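Local structure of sigma regulatory family protein-PP2C phosphatase (Chlamydia trachomatis serovar L2, 6MAB) at residues K66-H69 and S70-K73; K99-N102 and Q103-L107; H26-Q29 and Q30-P33; E199-C202 and D203-L206; Y259-K262 and S263-F266. The protein is probably a membrane-bound PP2C-type phosphatase of a sigma-regulatory family, whose periplasmic sensor domain, the piece described here, is proposed to take part in TCA-cycle regulation. All coordinates share one frame; numbering follows the deposited sequence. Where two conformers were deposited one is given.

Overall arrangement
Five short turns and helix ends are sampled from a periplasmic domain whose two antiparallel sheets share one long N-terminal helix, a layout consistent with a double-Cache sensor. Contacts 1 and 2 belong to the module of the five-stranded sheet, contact 5 to that of the six-stranded sheet. Contact 3 lies on helix 2-31, and contact 4 in the long loop after strand 179-182. Contact 2 touches contact 4, with E104 CG 3.8 Å from L206 O. Contact 5 lies farthest from contacts 1 and 2, about 42 Å between centres in each case. A bound isopropanol, probably from crystallisation, sits next to the C202 side chain in contact 4.

Contact 1: residues K66-H69 and S70-K73; sequences KIFH and STYK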
loop_
_atom_site.group_PDB
_atom_site.type_symbol
_atom_site.label_atom_id
_atom_site.label_comp_id
_atom_site.label_asym_id
_atom_site.label_seq_id
_atom_site.Cartn_x
_atom_site.Cartn_y
_atom_site.Cartn_z
ATOM N N LYS A 66 -14.887 11.757 17.964
ATOM C CA LYS A 66 -14.998 11.094 19.264
ATOM C C LYS A 66 -14.921 9.578 19.120
ATOM O O LYS A 66 -14.302 8.895 19.950
ATOM C CB LYS A 66 -16.303 11.495 19.964
ATOM C CG LYS A 66 -16.234 12.809 20.707
ATOM N N ILE A 67 -15.532 9.037 18.071
ATOM C CA ILE A 67 -15.587 7.592 17.885
ATOM C C ILE A 67 -14.284 7.055 17.310
ATOM O O ILE A 67 -13.765 6.033 17.775
ATOM C CB ILE A 67 -16.780 7.225 16.985
ATOM C CG1 ILE A 67 -18.096 7.620 17.660
ATOM C CG2 ILE A 67 -16.744 5.729 16.638
ATOM C CD1 ILE A 67 -19.307 7.528 16.744
ATOM N N PHE A 68 -13.741 7.712 16.280
ATOM C CA PHE A 68 -12.720 7.104 15.433
ATOM C C PHE A 68 -11.326 7.694 15.580
ATOM O O PHE A 68 -10.396 7.158 14.966
ATOM C CB PHE A 68 -13.132 7.195 13.961
ATOM C CG PHE A 68 -14.321 6.349 13.610
ATOM C CD1 PHE A 68 -14.239 4.978 13.659
ATOM C CD2 PHE A 68 -15.504 6.925 13.225
ATOM C CE1 PHE A 68 -15.322 4.198 13.338
ATOM C CE2 PHE A 68 -16.591 6.150 12.901
ATOM C CZ PHE A 68 -16.495 4.785 12.956
ATOM N N HIS A 69 -11.142 8.761 16.367
ATOM C CA HIS A 69 -9.818 9.380 16.450
ATOM C C HIS A 69 -8.766 8.381 16.900
ATOM O O HIS A 69 -7.611 8.464 16.469
ATOM C CB HIS A 69 -9.835 10.575 17.410
ATOM C CG HIS A 69 -9.818 10.198 18.863
ATOM N ND1 HIS A 69 -10.937 9.757 19.539
ATOM C CD2 HIS A 69 -8.813 10.210 19.772
ATOM C CE1 HIS A 69 -10.621 9.506 20.797
ATOM N NE2 HIS A 69 -9.338 9.774 20.964
ATOM N N SER A 70 -9.149 7.421 17.744
ATOM C CA SER A 70 -8.191 6.502 18.340
ATOM C C SER A 70 -7.885 5.303 17.448
ATOM O O SER A 70 -6.901 4.605 17.695
ATOM C CB SER A 70 -8.718 6.009 19.690
ATOM O OG SER A 70 -9.962 5.335 19.508
ATOM N N THR A 71 -8.683 5.044 16.427
ATOM C CA THR A 71 -8.493 3.845 15.623
ATOM C C THR A 71 -8.174 4.108 14.159
ATOM O O THR A 71 -7.686 3.197 13.479
ATOM C CB THR A 71 -9.733 2.944 15.729
ATOM O OG1 THR A 71 -10.909 3.666 15.328
ATOM C CG2 THR A 71 -9.893 2.481 17.166
ATOM N N TYR A 72 -8.418 5.311 13.657
ATOM C CA TYR A 72 -8.065 5.686 12.297
ATOM C C TYR A 72 -7.254 6.967 12.330
ATOM O O TYR A 72 -7.489 7.836 13.172
ATOM C CB TYR A 72 -9.311 5.890 11.444
ATOM C CG TYR A 72 -10.006 4.598 11.156
ATOM C CD1 TYR A 72 -9.628 3.828 10.073
ATOM C CD2 TYR A 72 -11.000 4.117 11.990
ATOM C CE1 TYR A 72 -10.242 2.631 9.803
ATOM C CE2 TYR A 72 -11.629 2.912 11.720
ATOM C CZ TYR A 72 -11.239 2.182 10.625
ATOM O OH TYR A 72 -11.815 0.973 10.345
ATOM N N LYS A 73 -6.291 7.089 11.418
ATOM C CA LYS A 73 -5.686 8.398 11.233
ATOM C C LYS A 73 -6.709 9.376 10.676
ATOM O O LYS A 73 -6.698 10.556 11.037
ATOM C CB LYS A 73 -4.467 8.299 10.318
ATOM C CG LYS A 73 -3.852 9.670 9.995
ATOM C CD LYS A 73 -2.625 9.565 9.093
ATOM C CE LYS A 73 -2.002 10.936 8.857
ATOM N NZ LYS A 73 -1.035 11.251 9.926
#
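F68 and Y72 both turn CG away from their own carbonyl carbon and beside the backbone N (chi1 -68° and -70°), and the two side chains consequently run next to each other in the same direction. F68 CD1 meets Y72 CD2 at 3.7 Å, but the rings share no stack: their planes are inclined at 71°, so the pair meets obliquely. T71 OG1 comes to the rim of the F68 ring, near its plane and 3.9 Å from F68 CD1, while the CG2 methyl of I67 covers the centre of one face of that ring. The backbone turns tightly here. F68 O is gripped twice, by Y72 N at 3.0 Å and by T71 N at 3.1 Å, as the chain leaves helix 58-68 for strand 74-80 of the five-stranded sheet. The two aromatic side chains face helix 35-45, F68 resting on L41 and I45 and Y72 on I38. On the exposed flank, H69 CG sits between its own backbone N and carbonyl carbon. S70 CB lies over one face of the H69 ring, 4.1 Å from the centroid, in a CH-pi contact. Weak hydrogen bonds run from H69 ND1 back to K66 O, at 3.5 Å, and to E65 O.

Contact 2: residues K99-N102 and Q103-L107; sequences KNYN and QEIFL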
loop_
_atom_site.group_PDB
_atom_site.type_symbol
_atom_site.label_atom_id
_atom_site.label_comp_id
_atom_site.label_asym_id
_atom_site.label_seq_id
_atom_site.Cartn_x
_atom_site.Cartn_y
_atom_site.Cartn_z
ATOM N N LYS A 99 -11.783 20.548 2.699
ATOM C CA LYS A 99 -10.674 20.553 1.754
ATOM C C LYS A 99 -11.088 19.928 0.429
ATOM O O LYS A 99 -11.821 18.935 0.394
ATOM C CB LYS A 99 -9.484 19.785 2.336
ATOM C CG LYS A 99 -8.727 20.556 3.419
ATOM C CD LYS A 99 -7.517 19.787 3.926
ATOM C CE LYS A 99 -6.616 20.689 4.779
ATOM N NZ LYS A 99 -5.431 19.933 5.294
ATOM N N ASN A 100 -10.609 20.506 -0.667
ATOM C CA ASN A 100 -10.735 19.837 -1.955
ATOM C C ASN A 100 -9.883 18.572 -1.962
ATOM O O ASN A 100 -8.715 18.597 -1.572
ATOM C CB ASN A 100 -10.302 20.748 -3.087
ATOM C CG ASN A 100 -10.292 20.025 -4.412
ATOM O OD1 ASN A 100 -9.365 19.273 -4.712
ATOM N ND2 ASN A 100 -11.339 20.221 -5.200
ATOM N N TYR A 101 -10.467 17.466 -2.404
ATOM C CA TYR A 101 -9.820 16.160 -2.323
ATOM C C TYR A 101 -9.692 15.515 -3.704
ATOM O O TYR A 101 -9.610 14.292 -3.831
ATOM C CB TYR A 101 -10.601 15.261 -1.365
ATOM C CG TYR A 101 -9.919 14.929 -0.060
ATOM C CD1 TYR A 101 -9.084 15.831 0.566
ATOM C CD2 TYR A 101 -10.117 13.695 0.542
ATOM C CE1 TYR A 101 -8.463 15.527 1.756
ATOM C CE2 TYR A 101 -9.502 13.371 1.738
ATOM C CZ TYR A 101 -8.670 14.313 2.345
ATOM O OH TYR A 101 -8.037 14.024 3.530
ATOM N N ASN A 102 -9.649 16.328 -4.758
ATOM C CA ASN A 102 -9.506 15.772 -6.101
ATOM C C ASN A 102 -8.241 14.937 -6.228
ATOM O O ASN A 102 -8.245 13.888 -6.879
ATOM C CB ASN A 102 -9.475 16.890 -7.144
ATOM C CG ASN A 102 -10.830 17.510 -7.379
ATOM O OD1 ASN A 102 -11.846 17.013 -6.896
ATOM N ND2 ASN A 102 -10.857 18.583 -8.158
ATOM N N GLN A 103 -7.129 15.415 -5.666
ATOM C CA GLN A 103 -5.878 14.676 -5.791
ATOM C C GLN A 103 -5.875 13.433 -4.920
ATOM O O GLN A 103 -5.149 12.486 -5.220
ATOM C CB GLN A 103 -4.692 15.543 -5.395
ATOM C CG GLN A 103 -3.720 15.828 -6.520
ATOM C CD GLN A 103 -4.260 16.838 -7.489
ATOM O OE1 GLN A 103 -5.390 16.714 -7.960
ATOM N NE2 GLN A 103 -3.461 17.857 -7.790
ATOM N N GLU A 104 -6.666 13.429 -3.854
ATOM C CA GLU A 104 -6.651 12.335 -2.892
ATOM C C GLU A 104 -7.535 11.170 -3.330
ATOM O O GLU A 104 -7.322 10.031 -2.897
ATOM C CB GLU A 104 -7.111 12.853 -1.518
ATOM C CG GLU A 104 -6.092 13.685 -0.733
ATOM C CD GLU A 104 -5.998 15.162 -1.154
ATOM O OE1 GLU A 104 -6.682 15.607 -2.109
ATOM O OE2 GLU A 104 -5.225 15.891 -0.497
ATOM N N ILE A 105 -8.547 11.430 -4.143
ATOM C CA ILE A 105 -9.502 10.396 -4.541
ATOM C C ILE A 105 -9.023 9.781 -5.842
ATOM O O ILE A 105 -8.811 10.489 -6.822
ATOM C CB ILE A 105 -10.912 10.983 -4.713
ATOM C CG1 ILE A 105 -11.458 11.533 -3.398
ATOM C CG2 ILE A 105 -11.892 9.945 -5.298
ATOM C CD1 ILE A 105 -11.585 10.546 -2.269
ATOM N N PHE A 106 -8.890 8.462 -5.876
ATOM C CA PHE A 106 -8.434 7.697 -7.020
ATOM C C PHE A 106 -9.449 6.648 -7.458
ATOM O O PHE A 106 -9.112 5.819 -8.306
ATOM C CB PHE A 106 -7.115 6.962 -6.708
ATOM C CG PHE A 106 -6.199 7.675 -5.738
ATOM C CD1 PHE A 106 -5.698 8.929 -6.024
ATOM C CD2 PHE A 106 -5.800 7.055 -4.558
ATOM C CE1 PHE A 106 -4.841 9.565 -5.145
ATOM C CE2 PHE A 106 -4.942 7.691 -3.676
ATOM C CZ PHE A 106 -4.462 8.948 -3.976
ATOM N N LEU A 107 -10.622 6.603 -6.838
ATOM C CA LEU A 107 -11.639 5.580 -7.094
ATOM C C LEU A 107 -12.588 6.025 -8.208
ATOM O O LEU A 107 -13.203 7.093 -8.120
ATOM C CB LEU A 107 -12.414 5.330 -5.809
ATOM C CG LEU A 107 -13.622 4.354 -5.839
ATOM C CD1 LEU A 107 -13.172 2.965 -6.156
ATOM C CD2 LEU A 107 -14.350 4.356 -4.527
HETATM O O HOH W 1 -6.845 17.809 -3.800
#
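E104 lays its side chain across one face of the Y101 ring, with CG 3.8 Å from the centroid and almost straight above it, a CH-pi contact. This takes place in a loop turn introduced by an Asx turn, in which N100 OD1 accepts from N102 N at 3.0 Å. A bend at chi2 (81°) folds the E104 carboxylate back over the ring, so that the two planes stack only 12° apart and E104 CD lies 3.6 Å from Y101 CD1. Next outward is the backbone: Y101 O accepts a 3.1 Å bond from I105 N and a weak one from E104 N. A water joins Q103 N, N100 O and E104 OE1. It takes the N-H of Q103 at 3.0 Å and donates toward N100 O and E104 OE1, the latter at 2.8 Å, although it has too few protons for every acceptor around it. The other carboxylate oxygen, E104 OE2, makes a salt bridge with R207, which should stabilise the charge of this buried residue. I105 packs on F86, V145 and Y147, joining the loop to the five-stranded sheet. At the far end of the ring, Y101 OH is hydrogen-bonded to both E74 OE2 and Q96 NE2.

Contact 3: residues H26-Q29 and Q30-P33; sequences HTLQ and QTIP
H26 offers one face of its imidazole to Q30, whose CG lies 4.0 Å from the ring centroid, displaced toward the rim, in a CH-pi contact. With CG opposite the backbone N (chi1 170°), H26 swings the ring across Q30, the two side chains meeting at a slant; the chain of Q30 bends at chi2, and ring and amide planes differ by 27°. H26 O also accepts the N-H of Q30, at 3.1 Å. One step on, T27 O receives the hydroxyl of T31: OG1 donates over 2.8 Å from above the carbonyl plane, and Q30 N adds a weak bond. The hydroxyl of T27 repeats the pattern a turn earlier, bonded to F23 O. L28 O is held by I32 N at 2.9 Å and weakly by T31 N, while the L28 and I32 side chains run side by side, CD2 of L28 4.2 Å from CG1 of I32. On helix 153-160, L28 packs on L159 and I32 on L155. Q29 O reaches P33 CD at 3.2 Å. Proline has no N-H to give Q29 O, so the i to i+4 bond is impossible at this position, consistent with the chain leaving helix 2-31 near here.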
loop_
_atom_site.group_PDB
_atom_site.type_symbol
_atom_site.label_atom_id
_atom_site.label_comp_id
_atom_site.label_asym_id
_atom_site.label_seq_id
_atom_site.Cartn_x
_atom_site.Cartn_y
_atom_site.Cartn_z
ATOM N N HIS A 26 -1.033 -13.113 1.490
ATOM C CA HIS A 26 -2.325 -13.593 1.956
ATOM C C HIS A 26 -2.735 -12.886 3.236
ATOM O O HIS A 26 -3.910 -12.529 3.413
ATOM C CB HIS A 26 -2.255 -15.104 2.166
ATOM C CG HIS A 26 -3.450 -15.672 2.865
ATOM N ND1 HIS A 26 -4.626 -15.967 2.210
ATOM C CD2 HIS A 26 -3.653 -15.993 4.166
ATOM C CE1 HIS A 26 -5.500 -16.451 3.076
ATOM N NE2 HIS A 26 -4.934 -16.477 4.268
ATOM N N THR A 27 -1.774 -12.634 4.130
ATOM C CA THR A 27 -2.086 -11.904 5.354
ATOM C C THR A 27 -2.616 -10.513 5.030
ATOM O O THR A 27 -3.633 -10.072 5.577
ATOM C CB THR A 27 -0.841 -11.833 6.248
ATOM O OG1 THR A 27 -0.441 -13.159 6.625
ATOM C CG2 THR A 27 -1.128 -11.037 7.517
ATOM N N LEU A 28 -1.938 -9.808 4.126
ATOM C CA LEU A 28 -2.390 -8.480 3.751
ATOM C C LEU A 28 -3.746 -8.511 3.042
ATOM O O LEU A 28 -4.554 -7.594 3.228
ATOM C CB LEU A 28 -1.313 -7.806 2.900
ATOM C CG LEU A 28 -0.018 -7.530 3.670
ATOM C CD1 LEU A 28 1.072 -7.045 2.716
ATOM C CD2 LEU A 28 -0.213 -6.493 4.778
ATOM N N GLN A 29 -4.038 -9.557 2.255
ATOM C CA GLN A 29 -5.346 -9.654 1.613
ATOM C C GLN A 29 -6.460 -9.834 2.636
ATOM O O GLN A 29 -7.593 -9.380 2.416
ATOM C CB GLN A 29 -5.343 -10.802 0.604
ATOM C CG GLN A 29 -4.597 -10.492 -0.682
ATOM C CD GLN A 29 -4.249 -11.738 -1.491
ATOM O OE1 GLN A 29 -4.562 -12.865 -1.099
ATOM N NE2 GLN A 29 -3.594 -11.533 -2.626
ATOM N N GLN A 30 -6.151 -10.473 3.763
ATOM C CA GLN A 30 -7.133 -10.710 4.805
ATOM C C GLN A 30 -7.315 -9.512 5.735
ATOM O O GLN A 30 -8.371 -9.392 6.375
ATOM C CB GLN A 30 -6.724 -11.941 5.612
ATOM C CG GLN A 30 -6.717 -13.232 4.800
ATOM C CD GLN A 30 -8.051 -13.462 4.093
ATOM O OE1 GLN A 30 -8.096 -13.697 2.888
ATOM N NE2 GLN A 30 -9.143 -13.367 4.845
ATOM N N THR A 31 -6.341 -8.593 5.783
ATOM C CA THR A 31 -6.325 -7.537 6.784
ATOM C C THR A 31 -6.490 -6.125 6.229
ATOM O O THR A 31 -6.983 -5.258 6.951
ATOM C CB THR A 31 -5.011 -7.585 7.576
ATOM O OG1 THR A 31 -3.906 -7.537 6.674
ATOM C CG2 THR A 31 -4.924 -8.863 8.384
ATOM N N ILE A 32 -6.102 -5.857 4.984
ATOM C CA ILE A 32 -6.207 -4.489 4.459
ATOM C C ILE A 32 -7.574 -4.142 3.859
ATOM O O ILE A 32 -8.166 -3.117 4.251
ATOM C CB ILE A 32 -5.091 -4.230 3.441
ATOM C CG1 ILE A 32 -3.722 -4.323 4.121
ATOM C CG2 ILE A 32 -5.275 -2.850 2.794
ATOM C CD1 ILE A 32 -3.465 -3.327 5.205
ATOM N N PRO A 33 -8.121 -4.918 2.889
ATOM C CA PRO A 33 -9.296 -4.458 2.129
ATOM C C PRO A 33 -10.616 -4.740 2.842
ATOM O O PRO A 33 -11.476 -5.494 2.356
ATOM C CB PRO A 33 -9.141 -5.229 0.814
ATOM C CG PRO A 33 -8.587 -6.561 1.247
ATOM C CD PRO A 33 -7.635 -6.219 2.385
#

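Contact 4: residues E199-C202 and D203-L206; sequences EQFC and DVFL
F201 presents CD1 to two side chains further along the chain, V204 and F205, around a turn closed by an i to i+3 hydrogen bond in the long loop that follows strand 179-182. The apolar contacts come first. V204 CG2 lies 4.0 Å from F201 CD1 and F205 CE2 lies 3.8 Å from the same atom; both approach the F201 ring obliquely, and each side chain lies beside F201, pointing the same way as it. The valine is shared, because its other methyl, CG1, covers the centre of one face of the F205 ring. V204 puts CG1 opposite its backbone N (chi1 168°), which spreads its two methyls between the two phenylalanines. Outside the turn, F201 meets I178 and F205 meets I210, carrying this buried apolar patch to neighbouring loops. At D203 two acceptors face each other: CG sits between the backbone N and carbonyl carbon (chi1 63°) and brings D203 OD1 to 3.2 Å from Q200 O, which may be mildly unfavourable. Hydrogen bonds form the last group. V204 N closes the turn onto F201 O at 3.1 Å. A water accepts from F205 N at 3.0 Å; its approach to F201 O (2.5 Å) is unusually short and should be read with caution. Two links lead to strand 113-119: V204 bonds to H119 through the backbone, and F205 O accepts from R118 NH1.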
loop_
_atom_site.group_PDB
_atom_site.type_symbol
_atom_site.label_atom_id
_atom_site.label_comp_id
_atom_site.label_asym_id
_atom_site.label_seq_id
_atom_site.Cartn_x
_atom_site.Cartn_y
_atom_site.Cartn_z
ATOM N N GLU A 199 8.225 10.557 -12.037
ATOM C CA GLU A 199 6.958 9.923 -12.393
ATOM C C GLU A 199 6.712 8.647 -11.593
ATOM O O GLU A 199 5.555 8.237 -11.423
ATOM C CB GLU A 199 6.939 9.648 -13.899
ATOM C CG GLU A 199 6.920 10.914 -14.790
ATOM C CD GLU A 199 8.280 11.639 -14.935
ATOM O OE1 GLU A 199 9.346 11.099 -14.539
ATOM O OE2 GLU A 199 8.278 12.777 -15.466
ATOM N N GLN A 200 7.763 8.018 -11.065
ATOM C CA GLN A 200 7.551 6.861 -10.204
ATOM C C GLN A 200 6.809 7.210 -8.932
ATOM O O GLN A 200 6.207 6.323 -8.320
ATOM C CB GLN A 200 8.869 6.222 -9.800
ATOM C CG GLN A 200 9.564 5.511 -10.896
ATOM C CD GLN A 200 10.796 4.858 -10.375
ATOM O OE1 GLN A 200 11.839 5.475 -10.315
ATOM N NE2 GLN A 200 10.675 3.615 -9.930
ATOM N N PHE A 201 6.852 8.461 -8.498
ATOM C CA PHE A 201 6.345 8.780 -7.179
ATOM C C PHE A 201 4.884 9.200 -7.189
ATOM O O PHE A 201 4.303 9.394 -6.114
ATOM C CB PHE A 201 7.224 9.856 -6.542
ATOM C CG PHE A 201 8.535 9.326 -6.070
ATOM C CD1 PHE A 201 8.677 8.799 -4.790
ATOM C CD2 PHE A 201 9.618 9.290 -6.930
ATOM C CE1 PHE A 201 9.898 8.285 -4.381
ATOM C CE2 PHE A 201 10.809 8.775 -6.523
ATOM C CZ PHE A 201 10.953 8.272 -5.264
ATOM N N CYS A 202 4.257 9.263 -8.368
ATOM C CA CYS A 202 2.885 9.737 -8.466
ATOM C C CYS A 202 1.891 8.836 -7.746
ATOM O O CYS A 202 0.777 9.291 -7.466
ATOM C CB CYS A 202 2.492 9.872 -9.935
ATOM S SG CYS A 202 3.533 11.060 -10.800
ATOM N N ASP A 203 2.250 7.581 -7.467
ATOM C CA ASP A 203 1.353 6.651 -6.779
ATOM C C ASP A 203 1.929 6.173 -5.446
ATOM O O ASP A 203 1.567 5.088 -4.961
ATOM C CB ASP A 203 1.023 5.449 -7.675
ATOM C CG ASP A 203 2.252 4.609 -8.023
ATOM O OD1 ASP A 203 3.377 4.964 -7.615
ATOM O OD2 ASP A 203 2.087 3.580 -8.711
ATOM N N VAL A 204 2.823 6.961 -4.854
ATOM C CA VAL A 204 3.526 6.612 -3.629
ATOM C C VAL A 204 2.916 7.301 -2.410
ATOM O O VAL A 204 2.874 6.721 -1.330
ATOM C CB VAL A 204 5.027 6.970 -3.770
ATOM C CG1 VAL A 204 5.744 6.890 -2.438
ATOM C CG2 VAL A 204 5.709 6.064 -4.788
ATOM N N PHE A 205 2.498 8.545 -2.551
ATOM C CA PHE A 205 2.050 9.368 -1.447
ATOM C C PHE A 205 0.528 9.541 -1.527
ATOM O O PHE A 205 -0.144 8.926 -2.369
ATOM C CB PHE A 205 2.821 10.686 -1.483
ATOM C CG PHE A 205 4.312 10.524 -1.328
ATOM C CD1 PHE A 205 4.860 10.120 -0.122
ATOM C CD2 PHE A 205 5.165 10.802 -2.382
ATOM C CE1 PHE A 205 6.218 9.974 0.022
ATOM C CE2 PHE A 205 6.536 10.667 -2.254
ATOM C CZ PHE A 205 7.075 10.269 -1.060
ATOM N N LEU A 206 -0.031 10.377 -0.649
ATOM C CA LEU A 206 -1.484 10.527 -0.592
ATOM C C LEU A 206 -2.030 11.428 -1.682
ATOM O O LEU A 206 -3.238 11.409 -1.936
ATOM C CB LEU A 206 -1.918 11.078 0.758
ATOM C CG LEU A 206 -1.687 10.196 1.974
ATOM C CD1 LEU A 206 -2.103 10.940 3.212
ATOM C CD2 LEU A 206 -2.510 8.919 1.826
HETATM O O HOH W 2 2.289 10.282 -4.927
#

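Contact 5: residues Y259-K262 and S263-F266; sequences YEEK and SIIF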
loop_
_atom_site.group_PDB
_atom_site.type_symbol
_atom_site.label_atom_id
_atom_site.label_comp_id
_atom_site.label_asym_id
_atom_site.label_seq_id
_atom_site.Cartn_x
_atom_site.Cartn_y
_atom_site.Cartn_z
ATOM N N TYR A 259 13.405 -11.081 0.324
ATOM C CA TYR A 259 14.808 -11.115 -0.065
ATOM C C TYR A 259 15.628 -11.655 1.092
ATOM O O TYR A 259 15.183 -11.677 2.247
ATOM C CB TYR A 259 15.314 -9.722 -0.541
ATOM C CG TYR A 259 15.323 -8.611 0.524
ATOM C CD1 TYR A 259 14.167 -7.909 0.829
ATOM C CD2 TYR A 259 16.488 -8.284 1.215
ATOM C CE1 TYR A 259 14.150 -6.907 1.810
ATOM C CE2 TYR A 259 16.480 -7.269 2.191
ATOM C CZ TYR A 259 15.303 -6.602 2.474
ATOM O OH TYR A 259 15.264 -5.614 3.448
ATOM N N GLU A 260 16.838 -12.094 0.754
ATOM C CA GLU A 260 17.736 -12.748 1.695
ATOM C C GLU A 260 19.143 -12.658 1.126
ATOM O O GLU A 260 19.327 -12.570 -0.093
ATOM C CB GLU A 260 17.326 -14.215 1.901
ATOM C CG GLU A 260 18.224 -15.013 2.828
ATOM C CD GLU A 260 18.320 -14.428 4.238
ATOM O OE1 GLU A 260 18.973 -13.362 4.428
ATOM O OE2 GLU A 260 17.742 -15.051 5.165
ATOM N N GLU A 261 20.134 -12.678 2.012
ATOM C CA GLU A 261 21.513 -12.731 1.547
ATOM C C GLU A 261 21.730 -13.960 0.672
ATOM O O GLU A 261 21.318 -15.064 1.014
ATOM C CB GLU A 261 22.471 -12.743 2.737
ATOM C CG GLU A 261 22.395 -11.478 3.563
ATOM C CD GLU A 261 23.317 -11.498 4.753
ATOM O OE1 GLU A 261 24.430 -12.050 4.639
ATOM O OE2 GLU A 261 22.919 -10.958 5.803
ATOM N N LYS A 262 22.374 -13.757 -0.472
ATOM C CA LYS A 262 22.686 -14.872 -1.356
ATOM C C LYS A 262 23.451 -15.976 -0.627
ATOM O O LYS A 262 23.225 -17.170 -0.870
ATOM C CB LYS A 262 23.486 -14.348 -2.552
ATOM C CG LYS A 262 23.856 -15.395 -3.563
ATOM C CD LYS A 262 24.505 -14.758 -4.795
ATOM C CE LYS A 262 25.463 -15.663 -5.506
ATOM N NZ LYS A 262 26.173 -14.904 -6.582
ATOM N N SER A 263 24.383 -15.592 0.244
ATOM C CA SER A 263 25.187 -16.570 0.962
ATOM C C SER A 263 24.334 -17.448 1.872
ATOM O O SER A 263 24.651 -18.626 2.068
ATOM C CB SER A 263 26.281 -15.864 1.769
ATOM O OG SER A 263 25.754 -15.108 2.860
ATOM N N ILE A 264 23.269 -16.888 2.446
ATOM C CA ILE A 264 22.361 -17.671 3.286
ATOM C C ILE A 264 21.512 -18.590 2.419
ATOM O O ILE A 264 21.333 -19.776 2.725
ATOM C CB ILE A 264 21.499 -16.709 4.135
ATOM C CG1 ILE A 264 22.394 -15.969 5.147
ATOM C CG2 ILE A 264 20.376 -17.442 4.821
ATOM C CD1 ILE A 264 21.698 -14.901 5.992
ATOM N N ILE A 265 21.005 -18.067 1.304
ATOM C CA ILE A 265 20.271 -18.896 0.350
ATOM C C ILE A 265 21.117 -20.094 -0.050
ATOM O O ILE A 265 20.663 -21.241 -0.020
ATOM C CB ILE A 265 19.867 -18.059 -0.880
ATOM C CG1 ILE A 265 18.854 -16.978 -0.492
ATOM C CG2 ILE A 265 19.346 -18.967 -2.007
ATOM C CD1 ILE A 265 17.514 -17.521 -0.016
ATOM N N PHE A 266 22.366 -19.850 -0.427
ATOM C CA PHE A 266 23.199 -20.930 -0.929
ATOM C C PHE A 266 23.628 -21.891 0.169
ATOM O O PHE A 266 23.972 -23.029 -0.133
ATOM C CB PHE A 266 24.423 -20.345 -1.656
ATOM C CG PHE A 266 24.145 -20.018 -3.105
ATOM C CD1 PHE A 266 23.153 -19.130 -3.445
ATOM C CD2 PHE A 266 24.847 -20.632 -4.125
ATOM C CE1 PHE A 266 22.875 -18.840 -4.761
ATOM C CE2 PHE A 266 24.564 -20.339 -5.445
ATOM C CZ PHE A 266 23.564 -19.433 -5.751
HETATM O O HOH W 3 26.301 -12.488 2.784
#
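E260 presses the aliphatic part of its side chain against two isoleucines in the first turn of the helix that follows, and this is the tight half of the contact. E260 CB meets I265 CD1 at 3.8 Å, and E260 CG meets I264 CG2 at the same separation, the E260 and I264 side chains crossing at about a right angle. A bend at chi2 (59°) curls the carboxylate back on its own chain, where OE1 accepts E261 N at 2.8 Å through its anti lone pair. The same oxygen has a long, weak ion pair with K169, which may offset a little of the cost of burying the acid. At the N-cap, E261 O receives I265 N in a nearly straight bond (172°) of 3.0 Å and a weak one from I264 N, starting helix 262-267. The other half is looser. Here a water 2.7 Å from E261 OE1 joins that carboxylate to S263 OG. K262 slants past F266 with CE over one ring face, and K262 CG lies 3.8 Å from F266 CE1, but K262 NZ is 5.8 Å from the F266 centroid, so any cation-pi attraction is weak at most. Strand 254-261 thus passes straight into the short helix, which touches both strand 240-249, where W243 meets F266 edge-to-face, and helix 2-31, where I13 and L17 meet I265.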